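Local coordinates for protein BlEst2 (Bacillus licheniformis, PDB 6WPX) that is a lipase or esterase that probably hydrolyses ester bonds and, in the propeptide form seen here, carries an autoinhibitory C-terminal domain, at residues A[454-457]-A[458-462]; A[141-145]-A[146-150]. All blocks are in the same frame, centred on the assembly; numbering follows the deposited sequence.

Interaction 1: residues A[454-457]-A[458-462]; sequences SGKT and ADNSP
The hairpin end that joins strand 445-456 to strand 462-473 turns on Thr457, whose backbone meets both Asn460 and Ser461. Its carbonyl O takes the N-H of Asn460 at 3.1 Å, closing a type I turn from Thr457 to Asn460. Its own N gives a straighter bond to Ser461 O, 3.0 Å long with 160° at the hydrogen. Asn460 has a positive phi of 75°, so this is a 3:5 hairpin: a type I turn completed by a G1-type beta bulge, with asparagine in the left-handed place. Behind it, Lys456 and Pro462 form a non-hydrogen-bonded antiparallel pair, and Pro462 CA lies 3.3 Å from Gly455 O in a CA-H...O contact.

Side chains clasp the loop from within. With chi1 at 72°, Thr457 OG1 sits between its backbone N and carbonyl carbon, 3.1 Å from Ser461 OG. The Ser461 hydroxyl donates to the syn side of Asp459 OD1 at 2.9 Å, close to the carboxylate plane, and also bonds to Lys309 N, tying the turn to a neighbouring loop. On the face that Lys456 shares with Pro462, the lysine runs alongside Asn460, its chain bent at chi3; CG packs against Asn460 O, while NZ reaches OD1 in a weak bond of 3.2 Å.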
loop_
_atom_site.group_PDB
_atom_site.type_symbol
_atom_site.label_atom_id
_atom_site.label_comp_id
_atom_site.label_asym_id
_atom_site.label_seq_id
_atom_site.Cartn_x
_atom_site.Cartn_y
_atom_site.Cartn_z
ATOM N N SER A 454 -22.696 2.357 11.410
ATOM C CA SER A 454 -23.164 1.851 12.691
ATOM C C SER A 454 -24.584 1.303 12.500
ATOM O O SER A 454 -25.267 1.660 11.543
ATOM C CB SER A 454 -23.180 2.961 13.741
ATOM O OG SER A 454 -24.023 4.024 13.330
ATOM N N GLY A 455 -25.006 0.476 13.442
ATOM C CA GLY A 455 -26.329 -0.126 13.474
ATOM C C GLY A 455 -26.335 -1.411 14.265
ATOM O O GLY A 455 -25.464 -1.647 15.103
ATOM N N LYS A 456 -27.312 -2.264 13.983
ATOM C CA LYS A 456 -27.494 -3.536 14.656
ATOM C C LYS A 456 -27.451 -4.655 13.648
ATOM O O LYS A 456 -27.874 -4.454 12.508
ATOM C CB LYS A 456 -28.866 -3.544 15.341
ATOM C CG LYS A 456 -28.850 -3.185 16.817
ATOM C CD LYS A 456 -30.286 -2.983 17.353
ATOM C CE LYS A 456 -31.211 -4.158 17.112
ATOM N NZ LYS A 456 -32.597 -3.910 17.583
ATOM N N THR A 457 -26.984 -5.846 14.073
ATOM C CA THR A 457 -26.976 -7.052 13.229
ATOM C C THR A 457 -28.349 -7.755 13.352
ATOM O O THR A 457 -29.200 -7.290 14.122
ATOM C CB THR A 457 -25.799 -7.993 13.606
ATOM O OG1 THR A 457 -26.068 -8.617 14.864
ATOM C CG2 THR A 457 -24.451 -7.268 13.659
ATOM N N ALA A 458 -28.554 -8.884 12.634
ATOM C CA ALA A 458 -29.792 -9.672 12.709
ATOM C C ALA A 458 -30.071 -10.255 14.104
ATOM O O ALA A 458 -31.237 -10.420 14.463
ATOM C CB ALA A 458 -29.765 -10.784 11.679
ATOM N N ASP A 459 -29.019 -10.546 14.884
ATOM C CA ASP A 459 -29.143 -11.076 16.275
ATOM C C ASP A 459 -29.161 -9.963 17.332
ATOM O O ASP A 459 -28.894 -10.281 18.486
ATOM C CB ASP A 459 -28.081 -12.112 16.633
ATOM C CG ASP A 459 -26.650 -11.602 16.589
ATOM O OD1 ASP A 459 -26.326 -10.656 17.345
ATOM O OD2 ASP A 459 -25.884 -12.164 15.815
ATOM N N ASN A 460 -29.389 -8.725 16.906
ATOM C CA ASN A 460 -29.536 -7.490 17.708
ATOM C C ASN A 460 -28.251 -6.872 18.299
ATOM O O ASN A 460 -28.337 -5.826 18.956
ATOM C CB ASN A 460 -30.559 -7.663 18.832
ATOM C CG ASN A 460 -31.951 -7.899 18.342
ATOM O OD1 ASN A 460 -32.523 -7.082 17.618
ATOM N ND2 ASN A 460 -32.553 -8.984 18.798
ATOM N N SER A 461 -27.071 -7.466 18.053
ATOM C CA SER A 461 -25.857 -6.892 18.617
ATOM C C SER A 461 -25.381 -5.661 17.807
ATOM O O SER A 461 -25.375 -5.721 16.574
ATOM C CB SER A 461 -24.762 -7.948 18.729
ATOM O OG SER A 461 -24.431 -8.487 17.461
ATOM N N PRO A 462 -25.002 -4.539 18.468
ATOM C CA PRO A 462 -24.475 -3.384 17.713
ATOM C C PRO A 462 -23.194 -3.730 16.929
ATOM O O PRO A 462 -22.455 -4.653 17.295
ATOM C CB PRO A 462 -24.158 -2.355 18.809
ATOM C CG PRO A 462 -24.946 -2.794 20.004
ATOM C CD PRO A 462 -24.962 -4.285 19.924
#

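Interaction 2: residues A[141-145]-A[146-150]; sequences VITLG and TPHHG
One face of the His148 imidazole has the methyl CG2 of Thr146 over its centre, 3.3 Å above the ring plane, while Thr143 OG1 approaches the ring edge in plane. At that edge OG1 and His148 NE2 are hydrogen-bonded at 2.9 Å, and either atom could be the donor. The Thr143 methyl CG2 also lies close, 3.5 Å from NE2, so hydroxyl and methyl together brace this corner of the ring, reaching it from the direction opposite to the histidine side chain.

Thr146 owes its place over the ring to chi1 of -67°, which sets CG2 anti to the backbone N and leaves OG1 beside that N. From there OG1 comes within 3.3 Å of Thr143 CB and bonds to the carbonyl O of Ser119. Ser119 lies between strand 113-118 and helix 121-131, where alpha/beta hydrolases usually have their nucleophile elbow; the bond ties the two loops together at the C-terminal ends of neighbouring parallel strands. An inverse gamma turn centred on Pro147 carries the chain back from Thr146 to His148, with His148 N bonded to Thr146 O. The buried Gly145 O finds no partner in the model.

A water accepts from Thr146 N at 3.1 Å and is hydrogen-bonded to Thr143 OG1 at 2.9 Å. The Thr143 hydroxyl thus serves both water and ring; with its bond at the imidazole edge and the Thr146 methyl over one face, the ring's rotation is restrained.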
loop_
_atom_site.group_PDB
_atom_site.type_symbol
_atom_site.label_atom_id
_atom_site.label_comp_id
_atom_site.label_asym_id
_atom_site.label_seq_id
_atom_site.Cartn_x
_atom_site.Cartn_y
_atom_site.Cartn_z
ATOM N N VAL A 141 11.103 -5.130 -18.289
ATOM C CA VAL A 141 10.905 -4.699 -16.912
ATOM C C VAL A 141 10.329 -5.851 -16.081
ATOM O O VAL A 141 9.307 -6.433 -16.433
ATOM C CB VAL A 141 10.001 -3.445 -16.843
ATOM C CG1 VAL A 141 9.827 -2.952 -15.403
ATOM C CG2 VAL A 141 10.544 -2.326 -17.732
ATOM N N ILE A 142 10.962 -6.105 -14.932
ATOM C CA ILE A 142 10.499 -7.038 -13.918
ATOM C C ILE A 142 10.204 -6.194 -12.667
ATOM O O ILE A 142 11.066 -5.482 -12.178
ATOM C CB ILE A 142 11.526 -8.156 -13.662
ATOM C CG1 ILE A 142 11.809 -8.947 -14.963
ATOM C CG2 ILE A 142 11.078 -9.064 -12.474
ATOM C CD1 ILE A 142 13.144 -9.573 -14.997
ATOM N N THR A 143 8.977 -6.252 -12.181
ATOM C CA THR A 143 8.587 -5.505 -10.989
ATOM C C THR A 143 8.416 -6.480 -9.825
ATOM O O THR A 143 7.849 -7.549 -10.007
ATOM C CB THR A 143 7.370 -4.611 -11.229
ATOM O OG1 THR A 143 6.177 -5.392 -11.282
ATOM C CG2 THR A 143 7.517 -3.705 -12.457
ATOM N N LEU A 144 8.910 -6.092 -8.639
ATOM C CA LEU A 144 8.853 -6.880 -7.419
ATOM C C LEU A 144 7.995 -6.124 -6.407
ATOM O O LEU A 144 8.402 -5.065 -5.926
ATOM C CB LEU A 144 10.279 -7.082 -6.836
ATOM C CG LEU A 144 11.409 -7.554 -7.809
ATOM C CD1 LEU A 144 12.759 -7.642 -7.085
ATOM C CD2 LEU A 144 11.067 -8.876 -8.451
ATOM N N GLY A 145 6.838 -6.687 -6.084
ATOM C CA GLY A 145 5.901 -6.100 -5.126
ATOM C C GLY A 145 5.545 -4.670 -5.428
ATOM O O GLY A 145 5.508 -3.830 -4.524
ATOM N N THR A 146 5.326 -4.369 -6.712
ATOM C CA THR A 146 5.010 -3.008 -7.124
ATOM C C THR A 146 3.512 -2.774 -7.027
ATOM O O THR A 146 2.762 -3.493 -7.682
ATOM C CB THR A 146 5.502 -2.719 -8.559
ATOM O OG1 THR A 146 6.940 -2.733 -8.563
ATOM C CG2 THR A 146 4.980 -1.354 -9.087
ATOM N N PRO A 147 3.058 -1.732 -6.298
ATOM C CA PRO A 147 1.615 -1.446 -6.280
ATOM C C PRO A 147 1.164 -0.751 -7.572
ATOM O O PRO A 147 0.823 0.436 -7.557
ATOM C CB PRO A 147 1.441 -0.565 -5.040
ATOM C CG PRO A 147 2.767 0.161 -4.900
ATOM C CD PRO A 147 3.824 -0.750 -5.498
ATOM N N HIS A 148 1.128 -1.504 -8.696
ATOM C CA HIS A 148 0.669 -0.954 -9.985
ATOM C C HIS A 148 -0.775 -0.412 -9.896
ATOM O O HIS A 148 -1.120 0.478 -10.663
ATOM C CB HIS A 148 0.754 -2.005 -11.095
ATOM C CG HIS A 148 2.163 -2.394 -11.434
ATOM N ND1 HIS A 148 3.024 -1.515 -12.070
ATOM C CD2 HIS A 148 2.810 -3.560 -11.205
ATOM C CE1 HIS A 148 4.145 -2.188 -12.250
ATOM N NE2 HIS A 148 4.063 -3.428 -11.740
ATOM N N HIS A 149 -1.609 -0.954 -8.973
ATOM C CA HIS A 149 -2.993 -0.481 -8.811
ATOM C C HIS A 149 -3.153 0.351 -7.526
ATOM O O HIS A 149 -4.259 0.631 -7.103
ATOM C CB HIS A 149 -4.027 -1.638 -8.895
ATOM C CG HIS A 149 -3.968 -2.390 -10.196
ATOM N ND1 HIS A 149 -4.804 -2.084 -11.247
ATOM C CD2 HIS A 149 -3.115 -3.356 -10.589
ATOM C CE1 HIS A 149 -4.475 -2.904 -12.228
ATOM N NE2 HIS A 149 -3.458 -3.680 -11.888
ATOM N N GLY A 150 -2.043 0.743 -6.929
ATOM C CA GLY A 150 -2.072 1.544 -5.724
ATOM C C GLY A 150 -1.993 0.771 -4.427
ATOM O O GLY A 150 -2.102 -0.459 -4.390
HETATM O O HOH W 1 4.906 -6.450 -8.942
#

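Both contacts lie where the chain leaves a strand, but in different parts of the molecule: their centres are about 40 Å apart and their nearest atoms about 26 Å. Interaction 2 is buried at the end of an interior strand of the mixed sheet of the alpha/beta domain, in the loop leading to helix 152-157. Interaction 1 is the peripheral end of a hairpin in an antiparallel sheet far along the chain, and is partly exposed. The chemistry follows the setting. Residues 454-462 are held chiefly by backbone bonds of turn and strand, with a carboxylate and a lysine added, whereas residues 141-150 rely on a threonine, an imidazole, a methyl packed on a ring and a bridging water.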